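Local coordinates for protein dehydrogenase (Chromobacterium violaceum, PDB 3Q2I) that probably oxidises UDP-GlcNAcA with NAD as cofactor, a step in the biosynthesis of 2,3-diacetamido-2,3-dideoxy-D-mannuronic acid, at residues A[82-85]-A[86-89]; A[44-48]-A[49-53]. All blocks are in the same frame, centred on the assembly; numbering follows the deposited sequence.

Contact 1 of 2, residues A[82-85]-A[86-89]; sequences TTPS and GLHP. With NAI (1,4-dihydronicotinamide adenine dinucleotide), chain B.
In the NADH pocket of this Rossmann domain, the turn that follows strand 78-81 folds back on itself by bonding H88 to T83 beside the nicotinamide ribose. H88 NE2 donates to T83 O at 2.8 Å, with an N-H...O angle of 143°. The bond is bent at both ends: the donor stands above the carbonyl plane, and the oxygen lies tilted from the imidazole plane. With CG beside the backbone N (chi1 -56°), the ring turns back over the turn, where the CA of S85 sits 3.6 Å from its centroid in a CH-pi contact over one face. At the edge, in the plane of the ring, T83 OG1 approaches H88 CD2 to 3.4 Å. Two backbone bonds tighten the turn, from L87 N to P84 O (2.9 Å) and from H88 N to S85 O (3.0 Å). S85 OG and NAI O3D share a hydrogen bond of 2.8 Å that either could donate, while the CE1 edge of the H88 ring lies beside the same hydroxyl, which sits near the ring plane. Farther along the dinucleotide the surface becomes apolar: P84 CD meets NAI C8A at 3.5 Å, and L87 CD1 also lies against the adenine, near NAI N7A. T83 CG2 packs on the same base, 3.7 Å from NAI C4A. Beyond the turn, H88 ND1 is hydrogen-bonded to P107 O, which fixes the imidazole from its other nitrogen. T82 packs against strand 14-19 and helix 25-34, and P89, in helix 88-97, leans on helix 112-125.

Contact 2 of 2, residues A[44-48]-A[49-53]; sequences VCDID and PAALK. With NAI (1,4-dihydronicotinamide adenine dinucleotide), chain B.
Between D48 and L52 the first turn of helix 49-59 is closed by an almost straight bond from L52 N to D48 O (3.1 Å, 168°). D48 is the N-cap: its side chain, extended with CG anti to the backbone N (chi1 -178°), brings OD2 to A50 N at 3.0 Å, a weak, bent capping bond. Two residues earlier, D46 OD1 accepts from D48 N at 2.8 Å, on the anti side of the carboxylate, which makes an Asx turn. In this Rossmann domain the end of strand 39-45 is where an acidic residue reads the adenosine ribose, and D46 does so with both oxygens. NAI O2B donates to OD1 at 2.7 Å and NAI O3B to OD2 at 2.5 Å, a two-pronged grip on the diol. D48 N is thus a second-shell donor that holds the carboxylate in its turn, and C21 N adds a further bond to OD2. I47 instead lays its branches against the adenine, CG2 coming 3.6 Å from NAI N1A, and also packs on M3 of the second subunit. On the helix side, L52 drops back onto the strand: its CD1 meets V44 CG2 at 3.7 Å, the two side chains crossing at a slant, while its CB rests against the CB of D46.

Contacts 1 and 2 show how one Rossmann domain builds a dinucleotide site from two strand-to-helix junctions. Their centres lie about 16 Å apart and their nearest atoms about 6 Å, so the cofactor, which both touch, bridges them. Side chains of both meet the adenine; the difference lies in which ribose each one holds. Residues 82-89 form a buried turn nearer the middle of the chain, where a serine hydroxyl bonds the nicotinamide ribose beside an imidazole. Residues 44-53 lie farther out and are partly exposed along the helix; there a carboxylate holds the adenosine ribose. Contact 1 relies on a ring tied back to the loop, contact 2 on a capped helix and an Asx turn.

Contact 1 of 2, residues A[82-85]-A[86-89]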
# COMPACT_ATOMS: atom_id res chain seq x y z
N THR A 82 -25.93 -20.31 26.26
CA THR A 82 -24.73 -21.00 26.69
C THR A 82 -24.37 -22.08 25.64
O THR A 82 -23.81 -23.15 25.95
CB THR A 82 -24.90 -21.61 28.12
OG1 THR A 82 -26.15 -22.29 28.16
CG2 THR A 82 -24.82 -20.57 29.22
N THR A 83 -24.64 -21.76 24.38
CA THR A 83 -24.29 -22.51 23.18
C THR A 83 -22.90 -22.15 22.66
O THR A 83 -22.26 -21.22 23.17
CB THR A 83 -25.30 -22.21 22.08
OG1 THR A 83 -25.57 -20.80 22.06
CG2 THR A 83 -26.64 -22.96 22.35
N PRO A 84 -22.42 -22.92 21.69
CA PRO A 84 -21.20 -22.48 21.02
C PRO A 84 -21.22 -20.99 20.61
O PRO A 84 -22.24 -20.49 20.14
CB PRO A 84 -21.21 -23.36 19.77
CG PRO A 84 -21.81 -24.69 20.27
CD PRO A 84 -22.96 -24.19 21.15
N SER A 85 -20.07 -20.33 20.74
CA SER A 85 -20.01 -18.87 20.65
C SER A 85 -20.56 -18.35 19.34
O SER A 85 -21.30 -17.34 19.33
CB SER A 85 -18.58 -18.34 20.88
OG SER A 85 -18.05 -18.96 22.06
N GLY A 86 -20.21 -19.00 18.22
CA GLY A 86 -20.63 -18.56 16.88
C GLY A 86 -22.13 -18.66 16.62
O GLY A 86 -22.65 -18.14 15.63
N LEU A 87 -22.84 -19.37 17.52
CA LEU A 87 -24.29 -19.38 17.45
C LEU A 87 -24.98 -18.27 18.24
O LEU A 87 -26.14 -17.98 17.97
CB LEU A 87 -24.80 -20.75 17.99
CG LEU A 87 -24.47 -21.93 17.07
CD1 LEU A 87 -25.06 -23.15 17.79
CD2 LEU A 87 -25.01 -21.80 15.68
N HIS A 88 -24.26 -17.58 19.10
CA HIS A 88 -24.92 -16.56 19.95
C HIS A 88 -25.65 -15.52 19.09
O HIS A 88 -26.71 -15.06 19.42
CB HIS A 88 -24.00 -15.85 20.95
CG HIS A 88 -23.28 -16.78 21.88
ND1 HIS A 88 -22.14 -16.42 22.57
CD2 HIS A 88 -23.51 -18.08 22.20
CE1 HIS A 88 -21.74 -17.42 23.34
NE2 HIS A 88 -22.55 -18.44 23.11
N PRO A 89 -25.02 -15.01 18.02
CA PRO A 89 -25.71 -13.93 17.30
C PRO A 89 -27.05 -14.33 16.71
O PRO A 89 -28.03 -13.59 16.88
CB PRO A 89 -24.65 -13.51 16.22
CG PRO A 89 -23.35 -13.78 16.97
CD PRO A 89 -23.62 -15.18 17.55
PA NAI B . -20.19 -27.01 25.46
O1A NAI B . -19.76 -27.64 24.20
O2A NAI B . -19.85 -27.74 26.84
O5B NAI B . -21.73 -26.70 25.52
C5B NAI B . -22.33 -26.98 24.28
C4B NAI B . -23.84 -27.05 24.49
O4B NAI B . -24.61 -26.38 23.48
C3B NAI B . -23.92 -28.55 24.21
O3B NAI B . -24.64 -29.22 25.25
C2B NAI B . -24.48 -28.65 22.78
O2B NAI B . -25.22 -29.84 22.52
C1B NAI B . -25.40 -27.41 22.82
N9A NAI B . -25.85 -26.97 21.52
C8A NAI B . -25.08 -26.85 20.38
N7A NAI B . -25.83 -26.36 19.43
C5A NAI B . -27.08 -26.05 19.91
C6A NAI B . -28.27 -25.53 19.37
N6A NAI B . -28.37 -25.13 18.05
N1A NAI B . -29.35 -25.41 20.17
C2A NAI B . -29.28 -25.80 21.42
N3A NAI B . -28.19 -26.30 22.01
C4A NAI B . -27.08 -26.46 21.25
O3 NAI B . -19.53 -25.57 25.53
PN NAI B . -19.31 -24.65 26.76
O1N NAI B . -17.90 -24.75 27.27
O2N NAI B . -20.42 -24.73 27.84
O5D NAI B . -19.18 -23.14 26.17
C5D NAI B . -20.47 -22.61 25.97
C4D NAI B . -20.42 -21.11 25.74
O4D NAI B . -19.99 -20.55 26.99
C3D NAI B . -19.32 -20.64 24.74
O3D NAI B . -19.82 -19.45 24.12
C2D NAI B . -18.15 -20.25 25.65
O2D NAI B . -17.36 -19.20 25.10
C1D NAI B . -18.84 -19.72 26.94
N1N NAI B . -18.02 -19.85 28.12
C2N NAI B . -17.86 -18.80 28.91
C3N NAI B . -17.02 -18.84 30.03
C7N NAI B . -16.88 -17.66 30.92
O7N NAI B . -15.91 -17.43 31.63
N7N NAI B . -17.88 -16.74 30.99
C4N NAI B . -16.27 -20.01 30.23
C5N NAI B . -16.56 -21.11 29.44
C6N NAI B . -17.43 -21.01 28.38

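Contact 2 of 2, residues A[44-48]-A[49-53]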
# COMPACT_ATOMS: atom_id res chain seq x y z
N VAL A 44 -35.37 -25.26 29.58
CA VAL A 44 -34.00 -25.52 29.13
C VAL A 44 -34.07 -26.15 27.76
O VAL A 44 -35.06 -26.80 27.37
CB VAL A 44 -33.14 -26.37 30.10
CG1 VAL A 44 -32.81 -25.61 31.35
CG2 VAL A 44 -33.80 -27.75 30.39
N CYS A 45 -33.01 -25.94 26.95
CA CYS A 45 -33.03 -26.40 25.58
C CYS A 45 -31.64 -26.93 25.22
O CYS A 45 -30.63 -26.29 25.54
CB CYS A 45 -33.35 -25.23 24.63
SG CYS A 45 -33.19 -25.68 22.90
N ASP A 46 -31.61 -28.10 24.58
CA ASP A 46 -30.39 -28.66 23.99
C ASP A 46 -30.70 -29.60 22.84
O ASP A 46 -31.70 -30.35 22.88
CB ASP A 46 -29.47 -29.29 25.05
CG ASP A 46 -28.01 -29.36 24.59
OD1 ASP A 46 -27.78 -29.93 23.50
OD2 ASP A 46 -27.13 -28.84 25.30
N ILE A 47 -29.92 -29.53 21.76
CA ILE A 47 -30.20 -30.42 20.63
C ILE A 47 -29.69 -31.85 20.91
O ILE A 47 -29.92 -32.76 20.09
CB ILE A 47 -29.59 -29.90 19.30
CG1 ILE A 47 -28.07 -29.74 19.43
CG2 ILE A 47 -30.31 -28.64 18.84
CD1 ILE A 47 -27.38 -29.48 18.08
N ASP A 48 -28.93 -32.04 21.98
CA ASP A 48 -28.46 -33.37 22.36
C ASP A 48 -29.35 -33.91 23.49
O ASP A 48 -29.31 -33.40 24.60
CB ASP A 48 -27.01 -33.29 22.83
CG ASP A 48 -26.44 -34.65 23.19
OD1 ASP A 48 -25.24 -34.90 22.96
OD2 ASP A 48 -27.21 -35.48 23.71
N PRO A 49 -30.15 -34.95 23.20
CA PRO A 49 -31.07 -35.53 24.20
C PRO A 49 -30.49 -35.81 25.58
O PRO A 49 -31.11 -35.46 26.61
CB PRO A 49 -31.53 -36.80 23.51
CG PRO A 49 -31.54 -36.45 22.04
CD PRO A 49 -30.39 -35.49 21.85
N ALA A 50 -29.32 -36.42 25.66
CA ALA A 50 -28.71 -36.67 26.95
C ALA A 50 -28.34 -35.41 27.73
O ALA A 50 -28.48 -35.37 28.96
CB ALA A 50 -27.48 -37.58 26.79
N ALA A 51 -27.76 -34.41 27.06
CA ALA A 51 -27.35 -33.24 27.81
C ALA A 51 -28.62 -32.56 28.37
O ALA A 51 -28.59 -31.98 29.46
CB ALA A 51 -26.59 -32.25 26.86
N LEU A 52 -29.66 -32.56 27.55
CA LEU A 52 -30.93 -31.98 27.94
C LEU A 52 -31.57 -32.76 29.09
O LEU A 52 -31.98 -32.17 30.08
CB LEU A 52 -31.88 -31.99 26.75
CG LEU A 52 -33.28 -31.39 27.00
CD1 LEU A 52 -33.24 -29.90 27.40
CD2 LEU A 52 -34.24 -31.59 25.88
N LYS A 53 -31.50 -34.08 28.99
CA LYS A 53 -31.98 -34.93 30.08
C LYS A 53 -31.31 -34.58 31.41
O LYS A 53 -31.98 -34.39 32.43
CB LYS A 53 -31.82 -36.41 29.70
CG LYS A 53 -32.10 -37.39 30.84
CD LYS A 53 -32.51 -38.72 30.22
CE LYS A 53 -31.66 -39.89 30.70
NZ LYS A 53 -31.93 -40.16 32.13
PA NAI B . -20.19 -27.01 25.46
O1A NAI B . -19.76 -27.64 24.20
O2A NAI B . -19.85 -27.74 26.84
O5B NAI B . -21.73 -26.70 25.52
C5B NAI B . -22.33 -26.98 24.28
C4B NAI B . -23.84 -27.05 24.49
O4B NAI B . -24.61 -26.38 23.48
C3B NAI B . -23.92 -28.55 24.21
O3B NAI B . -24.64 -29.22 25.25
C2B NAI B . -24.48 -28.65 22.78
O2B NAI B . -25.22 -29.84 22.52
C1B NAI B . -25.40 -27.41 22.82
N9A NAI B . -25.85 -26.97 21.52
C8A NAI B . -25.08 -26.85 20.38
N7A NAI B . -25.83 -26.36 19.43
C5A NAI B . -27.08 -26.05 19.91
C6A NAI B . -28.27 -25.53 19.37
N6A NAI B . -28.37 -25.13 18.05
N1A NAI B . -29.35 -25.41 20.17
C2A NAI B . -29.28 -25.80 21.42
N3A NAI B . -28.19 -26.30 22.01
C4A NAI B . -27.08 -26.46 21.25
O3 NAI B . -19.53 -25.57 25.53
PN NAI B . -19.31 -24.65 26.76
O1N NAI B . -17.90 -24.75 27.27
O2N NAI B . -20.42 -24.73 27.84
O5D NAI B . -19.18 -23.14 26.17
C5D NAI B . -20.47 -22.61 25.97
C4D NAI B . -20.42 -21.11 25.74
O4D NAI B . -19.99 -20.55 26.99
C3D NAI B . -19.32 -20.64 24.74
O3D NAI B . -19.82 -19.45 24.12
C2D NAI B . -18.15 -20.25 25.65
O2D NAI B . -17.36 -19.20 25.10
C1D NAI B . -18.84 -19.72 26.94
N1N NAI B . -18.02 -19.85 28.12
C2N NAI B . -17.86 -18.80 28.91
C3N NAI B . -17.02 -18.84 30.03
C7N NAI B . -16.88 -17.66 30.92
O7N NAI B . -15.91 -17.43 31.63
N7N NAI B . -17.88 -16.74 30.99
C4N NAI B . -16.27 -20.01 30.23
C5N NAI B . -16.56 -21.11 29.44
C6N NAI B . -17.43 -21.01 28.38